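Local coordinates for periplasmic cell division protein (SufI) (Aquifex aeolicus, PDB 6SYY), which binds four copper ions and, as a multicopper oxidase, probably couples the oxidation of its substrates to the reduction of dioxygen to water, at residues 207-212 with 224-229; 79-84 with 213-218; 436-441 with 492-497; 394-399 with 429-434. One frame throughout, in Å; residues are numbered along the deposited sequence.

Contact 1: 207-212 with 224-229; sequences DKTFDS and MGFWGD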
loop_
_atom_site.group_PDB
_atom_site.type_symbol
_atom_site.label_atom_id
_atom_site.label_comp_id
_atom_site.label_asym_id
_atom_site.label_seq_id
_atom_site.Cartn_x
_atom_site.Cartn_y
_atom_site.Cartn_z
ATOM N N ASP A 207 -11.733 2.850 -4.717
ATOM C CA ASP A 207 -13.141 2.824 -5.075
ATOM C C ASP A 207 -13.947 3.456 -3.951
ATOM O O ASP A 207 -13.676 3.219 -2.769
ATOM C CB ASP A 207 -13.636 1.401 -5.373
ATOM C CG ASP A 207 -13.419 0.444 -4.219
ATOM O OD1 ASP A 207 -12.454 0.629 -3.451
ATOM O OD2 ASP A 207 -14.216 -0.511 -4.092
ATOM N N LYS A 208 -14.912 4.295 -4.327
ATOM C CA LYS A 208 -15.739 5.016 -3.369
ATOM C C LYS A 208 -17.160 5.120 -3.909
ATOM O O LYS A 208 -17.414 4.924 -5.100
ATOM C CB LYS A 208 -15.165 6.413 -3.063
ATOM C CG LYS A 208 -13.838 6.363 -2.315
ATOM C CD LYS A 208 -13.355 7.715 -1.801
ATOM C CE LYS A 208 -12.057 7.529 -1.010
ATOM N NZ LYS A 208 -11.372 8.805 -0.691
ATOM N N THR A 209 -18.089 5.430 -3.009
ATOM C CA THR A 209 -19.502 5.557 -3.336
ATOM C C THR A 209 -19.997 6.925 -2.889
ATOM O O THR A 209 -19.742 7.338 -1.752
ATOM C CB THR A 209 -20.316 4.449 -2.664
ATOM O OG1 THR A 209 -19.847 3.173 -3.117
ATOM C CG2 THR A 209 -21.787 4.590 -2.999
ATOM N N PHE A 210 -20.706 7.618 -3.782
ATOM C CA PHE A 210 -21.213 8.962 -3.536
ATOM C C PHE A 210 -22.733 8.968 -3.588
ATOM O O PHE A 210 -23.335 8.286 -4.425
ATOM C CB PHE A 210 -20.681 9.955 -4.571
ATOM C CG PHE A 210 -19.190 10.064 -4.599
ATOM C CD1 PHE A 210 -18.546 11.063 -3.890
ATOM C CD2 PHE A 210 -18.431 9.171 -5.340
ATOM C CE1 PHE A 210 -17.173 11.173 -3.915
ATOM C CE2 PHE A 210 -17.054 9.272 -5.367
ATOM C CZ PHE A 210 -16.424 10.279 -4.652
ATOM N N ASP A 211 -23.353 9.751 -2.707
ATOM C CA ASP A 211 -24.797 9.948 -2.760
ATOM C C ASP A 211 -25.112 11.054 -3.772
ATOM O O ASP A 211 -24.238 11.529 -4.501
ATOM C CB ASP A 211 -25.353 10.249 -1.369
ATOM C CG ASP A 211 -24.871 11.582 -0.811
ATOM O OD1 ASP A 211 -23.906 12.153 -1.357
ATOM O OD2 ASP A 211 -25.463 12.059 0.180
ATOM N N SER A 212 -26.375 11.484 -3.819
ATOM C CA SER A 212 -26.788 12.478 -4.806
ATOM C C SER A 212 -26.066 13.806 -4.612
ATOM O O SER A 212 -25.772 14.501 -5.593
ATOM C CB SER A 212 -28.300 12.690 -4.735
ATOM O OG SER A 212 -29.004 11.475 -4.925
ATOM N N MET A 224 -17.693 -8.491 4.676
ATOM C CA MET A 224 -17.220 -8.610 3.305
ATOM C C MET A 224 -16.273 -7.489 2.897
ATOM O O MET A 224 -15.764 -7.510 1.773
ATOM C CB MET A 224 -18.410 -8.644 2.340
ATOM C CG MET A 224 -19.325 -9.843 2.521
ATOM S SD MET A 224 -20.600 -9.927 1.251
ATOM C CE MET A 224 -21.585 -8.493 1.659
ATOM N N GLY A 225 -16.015 -6.525 3.775
ATOM C CA GLY A 225 -15.249 -5.358 3.389
ATOM C C GLY A 225 -16.097 -4.388 2.596
ATOM O O GLY A 225 -17.210 -4.727 2.181
ATOM N N PHE A 226 -15.594 -3.179 2.381
ATOM C CA PHE A 226 -16.330 -2.183 1.621
ATOM C C PHE A 226 -15.935 -2.237 0.153
ATOM O O PHE A 226 -14.754 -2.370 -0.184
ATOM C CB PHE A 226 -16.084 -0.774 2.162
ATOM C CG PHE A 226 -16.725 0.300 1.328
ATOM C CD1 PHE A 226 -18.020 0.719 1.589
ATOM C CD2 PHE A 226 -16.042 0.873 0.264
ATOM C CE1 PHE A 226 -18.616 1.691 0.811
ATOM C CE2 PHE A 226 -16.641 1.836 -0.517
ATOM C CZ PHE A 226 -17.925 2.251 -0.239
ATOM N N TRP A 227 -16.928 -2.094 -0.721
ATOM C CA TRP A 227 -16.711 -2.108 -2.163
ATOM C C TRP A 227 -17.397 -0.897 -2.776
ATOM O O TRP A 227 -18.621 -0.758 -2.677
ATOM C CB TRP A 227 -17.231 -3.407 -2.783
ATOM C CG TRP A 227 -16.522 -4.609 -2.254
ATOM C CD1 TRP A 227 -16.640 -5.148 -1.004
ATOM C CD2 TRP A 227 -15.570 -5.417 -2.951
ATOM N NE1 TRP A 227 -15.821 -6.242 -0.881
ATOM C CE2 TRP A 227 -15.155 -6.432 -2.063
ATOM C CE3 TRP A 227 -15.030 -5.386 -4.239
ATOM C CZ2 TRP A 227 -14.227 -7.405 -2.423
ATOM C CZ3 TRP A 227 -14.108 -6.350 -4.595
ATOM C CH2 TRP A 227 -13.716 -7.347 -3.691
ATOM N N GLY A 228 -16.611 -0.030 -3.410
ATOM C CA GLY A 228 -17.124 1.222 -3.929
ATOM C C GLY A 228 -17.693 1.107 -5.333
ATOM O O GLY A 228 -17.278 0.272 -6.132
ATOM N N ASP A 229 -18.658 1.984 -5.620
ATOM C CA ASP A 229 -19.325 2.004 -6.917
ATOM C C ASP A 229 -18.521 2.766 -7.968
ATOM O O ASP A 229 -18.633 2.477 -9.165
ATOM C CB ASP A 229 -20.717 2.625 -6.757
ATOM C CG ASP A 229 -21.589 2.437 -7.979
ATOM O OD1 ASP A 229 -21.253 1.589 -8.835
ATOM O OD2 ASP A 229 -22.614 3.142 -8.082
HETATM O O HOH W 1 -12.585 -1.644 -1.599
HETATM O O HOH W 2 -21.050 0.974 -1.882
#
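Phe226 and Thr209 begin a contact in which a returning loop is fastened to the end of a strand chiefly by two side chains, Asp207 and Thr209. Asp207 O lies at the edge of the Phe226 ring, in its plane, 4.0 Å from Phe226 CE2. Thr209 OG1 approaches Phe226 CZ to 3.6 Å. The backbone beside this ring is linked indirectly, through a water 2.7 Å from Phe226 O that also reaches Asp207 OD1. The side chain of Trp227 starts away from the strand, and its indole braces its own loop, NE1 donating to Met224 O at 2.9 Å in the ring plane, while Trp227 O shares a second water with Thr209 OG1. At Gly228 the chains come closest; a side chain here would strike the backbone of Asp207 and Lys208. Gly228 N instead donates to Asp207 OD2, arriving from above the carboxylate plane along an almost straight path (166°), although the modelled 2.5 Å is doubtfully short. Asp229 N then donates to Thr209 OG1 at 3.0 Å. Because Asp207 OD2 also forms a salt bridge with Arg259, an alanine here would probably cost Arg259 its carboxylate partner and leave Gly228 N without this acceptor, and the loop less firmly moored. Around the contact, Lys208 pairs with Thr230 at the start of strand 230-233, Phe226 meets the ring of Tyr171 from helix 166-172, and Phe226 N is bonded to Glu513 in helix 512-516, whose His514 is a copper ligand about 7 Å from the Trp227 side chain.

Contact 2: 79-84 with 213-218; sequences STDMLV and SGQLVY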
loop_
_atom_site.group_PDB
_atom_site.type_symbol
_atom_site.label_atom_id
_atom_site.label_comp_id
_atom_site.label_asym_id
_atom_site.label_seq_id
_atom_site.Cartn_x
_atom_site.Cartn_y
_atom_site.Cartn_z
ATOM N N SER A 79 -19.270 19.584 -3.064
ATOM C CA SER A 79 -18.326 19.620 -1.955
ATOM C C SER A 79 -18.485 18.344 -1.141
ATOM O O SER A 79 -19.565 18.072 -0.607
ATOM C CB SER A 79 -18.547 20.852 -1.079
ATOM O OG SER A 79 -19.796 20.785 -0.418
ATOM N N THR A 80 -17.414 17.563 -1.058
ATOM C CA THR A 80 -17.423 16.289 -0.355
ATOM C C THR A 80 -16.689 16.454 0.964
ATOM O O THR A 80 -15.516 16.839 0.980
ATOM C CB THR A 80 -16.767 15.196 -1.196
ATOM O OG1 THR A 80 -17.431 15.110 -2.463
ATOM C CG2 THR A 80 -16.856 13.853 -0.479
ATOM N N ASP A 81 -17.383 16.171 2.063
ATOM C CA ASP A 81 -16.758 16.210 3.376
ATOM C C ASP A 81 -15.763 15.064 3.483
ATOM O O ASP A 81 -16.142 13.896 3.358
ATOM C CB ASP A 81 -17.814 16.115 4.476
ATOM C CG ASP A 81 -18.681 17.362 4.568
ATOM O OD1 ASP A 81 -18.481 18.294 3.761
ATOM O OD2 ASP A 81 -19.564 17.411 5.451
ATOM N N MET A 82 -14.491 15.395 3.699
ATOM C CA MET A 82 -13.444 14.387 3.737
ATOM C C MET A 82 -12.387 14.763 4.766
ATOM O O MET A 82 -12.279 15.916 5.197
ATOM C CB MET A 82 -12.786 14.206 2.365
ATOM C CG MET A 82 -13.678 13.558 1.327
ATOM S SD MET A 82 -12.787 13.231 -0.197
ATOM C CE MET A 82 -11.612 12.005 0.368
ATOM N N LEU A 83 -11.602 13.760 5.150
ATOM C CA LEU A 83 -10.425 13.950 5.981
ATOM C C LEU A 83 -9.190 14.076 5.097
ATOM O O LEU A 83 -9.093 13.434 4.048
ATOM C CB LEU A 83 -10.257 12.777 6.951
ATOM C CG LEU A 83 -11.246 12.634 8.115
ATOM C CD1 LEU A 83 -11.215 11.219 8.686
ATOM C CD2 LEU A 83 -10.932 13.642 9.204
ATOM N N VAL A 84 -8.249 14.920 5.514
ATOM C CA VAL A 84 -6.986 15.068 4.802
ATOM C C VAL A 84 -5.861 15.145 5.818
ATOM O O VAL A 84 -6.044 15.611 6.946
ATOM C CB VAL A 84 -6.949 16.315 3.882
ATOM C CG1 VAL A 84 -7.971 16.197 2.770
ATOM C CG2 VAL A 84 -7.168 17.590 4.682
ATOM N N SER A 213 -25.763 14.168 -3.369
ATOM C CA SER A 213 -25.188 15.465 -3.041
ATOM C C SER A 213 -23.663 15.472 -3.066
ATOM O O SER A 213 -23.057 16.476 -2.681
ATOM C CB SER A 213 -25.676 15.914 -1.664
ATOM O OG SER A 213 -25.194 15.044 -0.653
ATOM N N GLY A 214 -23.030 14.382 -3.492
ATOM C CA GLY A 214 -21.584 14.327 -3.526
ATOM C C GLY A 214 -20.911 13.939 -2.227
ATOM O O GLY A 214 -19.684 14.049 -2.128
ATOM N N GLN A 215 -21.665 13.495 -1.228
ATOM C CA GLN A 215 -21.079 13.030 0.018
ATOM C C GLN A 215 -20.762 11.543 -0.072
ATOM O O GLN A 215 -21.416 10.788 -0.798
ATOM C CB GLN A 215 -22.014 13.304 1.199
ATOM C CG GLN A 215 -22.302 14.784 1.427
ATOM C CD GLN A 215 -21.039 15.619 1.598
ATOM O OE1 GLN A 215 -20.002 15.127 2.050
ATOM N NE2 GLN A 215 -21.125 16.893 1.235
ATOM N N LEU A 216 -19.738 11.130 0.669
ATOM C CA LEU A 216 -19.307 9.740 0.640
ATOM C C LEU A 216 -20.275 8.862 1.416
ATOM O O LEU A 216 -20.852 9.276 2.426
ATOM C CB LEU A 216 -17.900 9.601 1.216
ATOM C CG LEU A 216 -16.792 10.223 0.362
ATOM C CD1 LEU A 216 -15.497 10.319 1.147
ATOM C CD2 LEU A 216 -16.588 9.422 -0.916
ATOM N N VAL A 217 -20.456 7.641 0.925
ATOM C CA VAL A 217 -21.298 6.641 1.563
ATOM C C VAL A 217 -20.399 5.491 1.997
ATOM O O VAL A 217 -19.731 4.867 1.162
ATOM C CB VAL A 217 -22.406 6.153 0.618
ATOM C CG1 VAL A 217 -23.339 5.200 1.342
ATOM C CG2 VAL A 217 -23.167 7.343 0.042
ATOM N N TYR A 218 -20.372 5.217 3.299
ATOM C CA TYR A 218 -19.555 4.144 3.861
ATOM C C TYR A 218 -20.489 3.168 4.566
ATOM O O TYR A 218 -20.838 3.362 5.732
ATOM C CB TYR A 218 -18.493 4.687 4.818
ATOM C CG TYR A 218 -17.562 3.618 5.354
ATOM C CD1 TYR A 218 -16.703 2.929 4.504
ATOM C CD2 TYR A 218 -17.539 3.299 6.705
ATOM C CE1 TYR A 218 -15.850 1.947 4.986
ATOM C CE2 TYR A 218 -16.685 2.318 7.196
ATOM C CZ TYR A 218 -15.842 1.647 6.331
ATOM O OH TYR A 218 -14.994 0.670 6.808
HETATM O O HOH W 3 -18.506 13.001 2.599
#
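Ser79 and Gln215 meet first, where strand 80-86 starts: Ser79 O lies 2.7 Å from Gln215 NE2, at the exposed end of the contact. Thr80 follows with a short bond, OG1 donating to Gly214 O at 2.5 Å and lying in the plane of that carbonyl. Its methyl CG2, also beside Gly214 O, packs 3.7 Å from Leu216 CG, with the two side chains crossing at about a right angle. Asp81 contributes its backbone. Asp81 N donates to Gln215 OE1 at 2.8 Å, nearly straight (167°) and on a lone pair of the amide oxygen. A bend at chi2 (-55°) brings Gln215 CD back toward the strand backbone. A water donates to both Asp81 O and Gln215 OE1 and accepts from Leu216 N, so OE1 is gripped twice. At Met82 the contact turns apolar, CG packing 3.7 Å from Leu216 CD1, with Leu216 also touching Tyr171 and Tyr172 of helix 166-172. A loop of the second cupredoxin-type domain is laid along a strand of the first, their touching parts running in nearly the same direction. Its chemistry is graded, from an amide bonded to the strand backbone near the exposed end to a leucine among buried side chains, which is consistent with polar bonds fixing how the loop lies on the strand, with apolar packing at the buried end.

Contact 3: 436-441 with 492-497; sequences GDVVII and AVDMSH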
loop_
_atom_site.group_PDB
_atom_site.type_symbol
_atom_site.label_atom_id
_atom_site.label_comp_id
_atom_site.label_asym_id
_atom_site.label_seq_id
_atom_site.Cartn_x
_atom_site.Cartn_y
_atom_site.Cartn_z
ATOM N N GLY A 436 17.255 -11.257 14.668
ATOM C CA GLY A 436 18.062 -11.995 13.723
ATOM C C GLY A 436 17.500 -13.336 13.304
ATOM O O GLY A 436 18.068 -13.971 12.408
ATOM N N ASP A 437 16.409 -13.791 13.920
ATOM C CA ASP A 437 15.800 -15.052 13.521
ATOM C C ASP A 437 15.285 -14.968 12.093
ATOM O O ASP A 437 14.650 -13.983 11.704
ATOM C CB ASP A 437 14.644 -15.414 14.458
ATOM C CG ASP A 437 15.115 -15.968 15.790
ATOM O OD1 ASP A 437 16.341 -16.087 15.990
ATOM O OD2 ASP A 437 14.253 -16.282 16.638
ATOM N N VAL A 438 15.565 -16.002 11.311
ATOM C CA VAL A 438 14.880 -16.214 10.046
ATOM C C VAL A 438 13.661 -17.078 10.319
ATOM O O VAL A 438 13.765 -18.136 10.950
ATOM C CB VAL A 438 15.807 -16.870 9.011
ATOM C CG1 VAL A 438 15.060 -17.073 7.699
ATOM C CG2 VAL A 438 17.040 -16.012 8.794
ATOM N N VAL A 439 12.500 -16.617 9.868
ATOM C CA VAL A 439 11.234 -17.301 10.094
ATOM C C VAL A 439 10.547 -17.500 8.753
ATOM O O VAL A 439 10.479 -16.572 7.939
ATOM C CB VAL A 439 10.319 -16.514 11.052
ATOM C CG1 VAL A 439 9.035 -17.289 11.317
ATOM C CG2 VAL A 439 11.046 -16.213 12.352
ATOM N N ILE A 440 10.053 -18.709 8.519
ATOM C CA ILE A 440 9.140 -18.982 7.419
ATOM C C ILE A 440 7.727 -18.898 7.971
ATOM O O ILE A 440 7.345 -19.683 8.847
ATOM C CB ILE A 440 9.403 -20.355 6.785
ATOM C CG1 ILE A 440 10.797 -20.395 6.155
ATOM C CG2 ILE A 440 8.330 -20.675 5.750
ATOM C CD1 ILE A 440 11.138 -21.729 5.519
ATOM N N ILE A 441 6.953 -17.939 7.486
ATOM C CA ILE A 441 5.555 -17.815 7.864
ATOM C C ILE A 441 4.716 -18.523 6.813
ATOM O O ILE A 441 4.935 -18.355 5.608
ATOM C CB ILE A 441 5.143 -16.343 8.020
ATOM C CG1 ILE A 441 5.870 -15.723 9.213
ATOM C CG2 ILE A 441 3.640 -16.225 8.202
ATOM C CD1 ILE A 441 5.402 -14.322 9.545
ATOM N N ALA A 492 9.260 -15.809 3.667
ATOM C CA ALA A 492 10.464 -15.832 4.486
ATOM C C ALA A 492 10.732 -14.436 5.027
ATOM O O ALA A 492 10.739 -13.467 4.262
ATOM C CB ALA A 492 11.671 -16.321 3.683
ATOM N N VAL A 493 10.958 -14.336 6.336
ATOM C CA VAL A 493 11.198 -13.060 7.004
ATOM C C VAL A 493 12.523 -13.145 7.749
ATOM O O VAL A 493 12.705 -14.022 8.603
ATOM C CB VAL A 493 10.065 -12.692 7.976
ATOM C CG1 VAL A 493 10.050 -11.186 8.223
ATOM C CG2 VAL A 493 8.723 -13.177 7.452
ATOM N N ASP A 494 13.441 -12.237 7.428
ATOM C CA ASP A 494 14.660 -12.057 8.214
ATOM C C ASP A 494 14.362 -10.980 9.248
ATOM O O ASP A 494 14.353 -9.786 8.937
ATOM C CB ASP A 494 15.839 -11.678 7.326
ATOM C CG ASP A 494 17.129 -11.474 8.114
ATOM O OD1 ASP A 494 17.124 -11.656 9.353
ATOM O OD2 ASP A 494 18.155 -11.130 7.491
ATOM N N MET A 495 14.123 -11.402 10.486
ATOM C CA MET A 495 13.692 -10.486 11.539
ATOM C C MET A 495 14.899 -9.924 12.295
ATOM O O MET A 495 15.097 -10.147 13.490
ATOM C CB MET A 495 12.711 -11.186 12.473
ATOM C CG MET A 495 11.419 -11.605 11.779
ATOM S SD MET A 495 10.139 -12.192 12.910
ATOM C CE MET A 495 8.762 -12.372 11.779
ATOM N N SER A 496 15.710 -9.170 11.557
ATOM C CA SER A 496 16.887 -8.501 12.092
ATOM C C SER A 496 16.620 -7.001 12.164
ATOM O O SER A 496 16.235 -6.388 11.162
ATOM C CB SER A 496 18.112 -8.799 11.222
ATOM O OG SER A 496 19.311 -8.377 11.846
ATOM N N HIS A 497 16.808 -6.415 13.345
ATOM C CA HIS A 497 16.545 -4.996 13.552
ATOM C C HIS A 497 17.680 -4.366 14.348
ATOM O O HIS A 497 18.297 -5.028 15.192
ATOM C CB HIS A 497 15.210 -4.761 14.278
ATOM C CG HIS A 497 15.197 -5.227 15.702
ATOM N ND1 HIS A 497 15.740 -4.489 16.733
ATOM C CD2 HIS A 497 14.699 -6.352 16.268
ATOM C CE1 HIS A 497 15.581 -5.141 17.871
ATOM N NE2 HIS A 497 14.952 -6.274 17.617
#
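Gly436 N donates to Met495 O at 2.7 Å, the shortest polar bond here, approaching from above the carbonyl plane. It closes the end of an antiparallel pairing between strands 437-445 and 488-495. Met495 is the centre of an inverse gamma turn, with a weak bond from Ser496 N to Asp494 O. Met495 N still donates to Asp437 O at 2.9 Å. Further in, Val439 and Val493 form a regular hydrogen-bonded pair, flanked by the non-hydrogen-bonded pairs Val438 with Asp494 and Ile440 with Ala492. Val493 O takes both Val439 N and a CA-H contact from Val438, 3.4 Å from Val438 CA. On the face that carries Val439, Val493 and Met495, the extended chain of Met495 brings SD to 4.2 Å from Val439 CG2, the two side chains meeting at a slant. Ile441 CD1 reaches diagonally to Val493 CG2, 4.1 Å away. Tyr523 and Val525 of strand 520-525, in the facing sheet of the cupredoxin-type sandwich, cover Met495. Asp494 stands on the other face, in company with Val438 and Ala492. Such chemistry implies a division of labour: backbone bonds fix the strand register, while Val439, Val493 and Met495 give an apolar surface, and Met495 meets the facing sheet.

Contact 4: 394-399 with 429-434; sequences QVQRIT and VLFEQN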
loop_
_atom_site.group_PDB
_atom_site.type_symbol
_atom_site.label_atom_id
_atom_site.label_comp_id
_atom_site.label_asym_id
_atom_site.label_seq_id
_atom_site.Cartn_x
_atom_site.Cartn_y
_atom_site.Cartn_z
ATOM N N GLN A 394 12.965 -21.195 11.582
ATOM C CA GLN A 394 11.759 -21.583 12.296
ATOM C C GLN A 394 10.542 -21.365 11.408
ATOM O O GLN A 394 10.476 -20.401 10.640
ATOM C CB GLN A 394 11.608 -20.784 13.591
ATOM C CG GLN A 394 12.740 -20.974 14.581
ATOM C CD GLN A 394 12.508 -20.213 15.867
ATOM O OE1 GLN A 394 11.370 -19.886 16.208
ATOM N NE2 GLN A 394 13.585 -19.918 16.585
ATOM N N VAL A 395 9.576 -22.270 11.513
ATOM C CA VAL A 395 8.316 -22.158 10.792
ATOM C C VAL A 395 7.248 -21.669 11.758
ATOM O O VAL A 395 7.143 -22.161 12.889
ATOM C CB VAL A 395 7.910 -23.496 10.153
ATOM C CG1 VAL A 395 6.584 -23.343 9.411
ATOM C CG2 VAL A 395 9.001 -23.984 9.220
ATOM N N GLN A 396 6.463 -20.695 11.316
ATOM C CA GLN A 396 5.333 -20.176 12.073
ATOM C C GLN A 396 4.109 -20.308 11.178
ATOM O O GLN A 396 4.000 -19.606 10.167
ATOM C CB GLN A 396 5.576 -18.723 12.486
ATOM C CG GLN A 396 4.917 -18.325 13.787
ATOM C CD GLN A 396 5.421 -19.135 14.960
ATOM O OE1 GLN A 396 6.540 -18.934 15.436
ATOM N NE2 GLN A 396 4.597 -20.062 15.435
ATOM N N ARG A 397 3.201 -21.218 11.525
ATOM C CA ARG A 397 2.006 -21.441 10.720
ATOM C C ARG A 397 0.889 -20.524 11.197
ATOM O O ARG A 397 0.489 -20.571 12.366
ATOM C CB ARG A 397 1.550 -22.896 10.772
ATOM C CG ARG A 397 0.243 -23.120 10.030
ATOM C CD ARG A 397 -0.031 -24.587 9.843
ATOM N NE ARG A 397 -0.018 -25.300 11.113
ATOM C CZ ARG A 397 0.060 -26.620 11.217
ATOM N NH1 ARG A 397 0.139 -27.361 10.121
ATOM N NH2 ARG A 397 0.065 -27.198 12.412
ATOM N N ILE A 398 0.385 -19.704 10.282
ATOM C CA ILE A 398 -0.651 -18.718 10.556
ATOM C C ILE A 398 -1.898 -19.165 9.810
ATOM O O ILE A 398 -1.979 -19.039 8.582
ATOM C CB ILE A 398 -0.216 -17.310 10.123
ATOM C CG1 ILE A 398 1.057 -16.898 10.860
ATOM C CG2 ILE A 398 -1.332 -16.308 10.359
ATOM C CD1 ILE A 398 0.933 -16.950 12.359
ATOM N N THR A 399 -2.873 -19.696 10.537
ATOM C CA THR A 399 -4.091 -20.215 9.931
ATOM C C THR A 399 -5.178 -19.151 9.979
ATOM O O THR A 399 -5.525 -18.653 11.058
ATOM C CB THR A 399 -4.559 -21.484 10.633
ATOM O OG1 THR A 399 -3.554 -22.495 10.500
ATOM C CG2 THR A 399 -5.853 -21.969 10.007
ATOM N N VAL A 429 1.319 -11.423 22.586
ATOM C CA VAL A 429 1.852 -11.606 21.243
ATOM C C VAL A 429 1.474 -13.003 20.776
ATOM O O VAL A 429 1.448 -13.948 21.572
ATOM C CB VAL A 429 3.383 -11.407 21.181
ATOM C CG1 VAL A 429 3.749 -9.971 21.525
ATOM C CG2 VAL A 429 4.099 -12.388 22.106
ATOM N N LEU A 430 1.162 -13.128 19.484
ATOM C CA LEU A 430 0.851 -14.441 18.935
ATOM C C LEU A 430 2.072 -15.348 18.974
ATOM O O LEU A 430 1.964 -16.533 19.304
ATOM C CB LEU A 430 0.333 -14.305 17.505
ATOM C CG LEU A 430 -0.172 -15.613 16.894
ATOM C CD1 LEU A 430 -1.395 -16.112 17.652
ATOM C CD2 LEU A 430 -0.473 -15.455 15.404
ATOM N N PHE A 431 3.239 -14.806 18.640
ATOM C CA PHE A 431 4.483 -15.550 18.706
ATOM C C PHE A 431 5.609 -14.559 18.943
ATOM O O PHE A 431 5.452 -13.350 18.745
ATOM C CB PHE A 431 4.732 -16.372 17.430
ATOM C CG PHE A 431 4.896 -15.537 16.192
ATOM C CD1 PHE A 431 3.795 -15.178 15.434
ATOM C CD2 PHE A 431 6.150 -15.114 15.786
ATOM C CE1 PHE A 431 3.939 -14.407 14.300
ATOM C CE2 PHE A 431 6.301 -14.339 14.652
ATOM C CZ PHE A 431 5.193 -13.987 13.908
ATOM N N GLU A 432 6.752 -15.086 19.366
ATOM C CA GLU A 432 7.906 -14.280 19.725
ATOM C C GLU A 432 9.141 -14.843 19.042
ATOM O O GLU A 432 9.293 -16.062 18.929
ATOM C CB GLU A 432 8.093 -14.254 21.246
ATOM C CG GLU A 432 9.263 -13.431 21.738
ATOM C CD GLU A 432 9.307 -13.358 23.250
ATOM O OE1 GLU A 432 8.282 -13.679 23.888
ATOM O OE2 GLU A 432 10.362 -12.987 23.802
ATOM N N GLN A 433 10.016 -13.952 18.579
ATOM C CA GLN A 433 11.258 -14.337 17.927
ATOM C C GLN A 433 12.416 -13.548 18.526
ATOM O O GLN A 433 12.233 -12.478 19.111
ATOM C CB GLN A 433 11.198 -14.101 16.406
ATOM C CG GLN A 433 10.043 -14.796 15.704
ATOM C CD GLN A 433 10.161 -16.309 15.737
ATOM O OE1 GLN A 433 11.233 -16.857 15.996
ATOM N NE2 GLN A 433 9.053 -16.990 15.473
ATOM N N ASN A 434 13.616 -14.096 18.382
ATOM C CA ASN A 434 14.823 -13.379 18.751
ATOM C C ASN A 434 15.301 -12.538 17.577
ATOM O O ASN A 434 15.078 -12.883 16.414
ATOM C CB ASN A 434 15.923 -14.346 19.180
ATOM C CG ASN A 434 15.681 -14.924 20.549
ATOM O OD1 ASN A 434 15.173 -14.241 21.437
ATOM N ND2 ASN A 434 16.040 -16.190 20.732
#
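Gln396 lies over one face of the Phe431 ring, and a CH-pi contact joins the two. Gln396 CG sits 3.8 Å from the ring centroid and 16° off the normal, shifted toward the rim. Beyond it Gln396 CD comes within 3.8 Å of Phe431 CG, and the amide, its plane 19° from the ring's, lies beside the CB end rather than over the ring centre. A bend at chi2 (61°) places CD near Phe431 CB. The ring also meets Tyr523 nearly parallel. An alanine in place of Gln396 would probably open a gap over this face of Phe431 and leave the ring less firmly held against turning. The fold accounts for the wide spacing: strand 394-402 and strand 432-433 belong to the two facing sheets of a cupredoxin-type beta sandwich, and the touching segments run in roughly opposite directions and meet through side chains, with the CA atoms of Gln396 and Phe431 8.1 Å apart. Purely apolar packing takes over at Ile398, whose CD1 touches Leu430 CD2 at 3.7 Å and Phe431 CE1 at 4.4 Å. The Ile398 side chain is about 9 Å from those of the copper ligands His451 and Cys509. Polar ends gather at the other margin, where the side chains of Gln394 and Gln396 each slide past that of Gln433 in the opposite direction, and Gln433 itself rests on Val439 of strand 437-445.

From the N terminus, strand 80-86 supplies the first half of contact 2, which waits some 130 residues for its partner. Before that partner comes, contact 1 opens at 207-212; 213-218 follows directly, and 224-229 then closes contact 1 after a short loop. The two contacts therefore cross; Thr209 O meets Val217 N within the second domain, while contact 2 joins that loop to strand 80-86 of the first. Farther along, 394-399 with 429-434 is complete before 436-441 begins, so contacts 4 and 3 stand in series. Both reach one sheet, where strands 394-402 and 437-445 are neighbours, and contact 4 also bridges to the sheet of strand 432-433. This pair lies in the third domain, roughly 36 to 42 Å, centre to centre, from contacts 1 and 2.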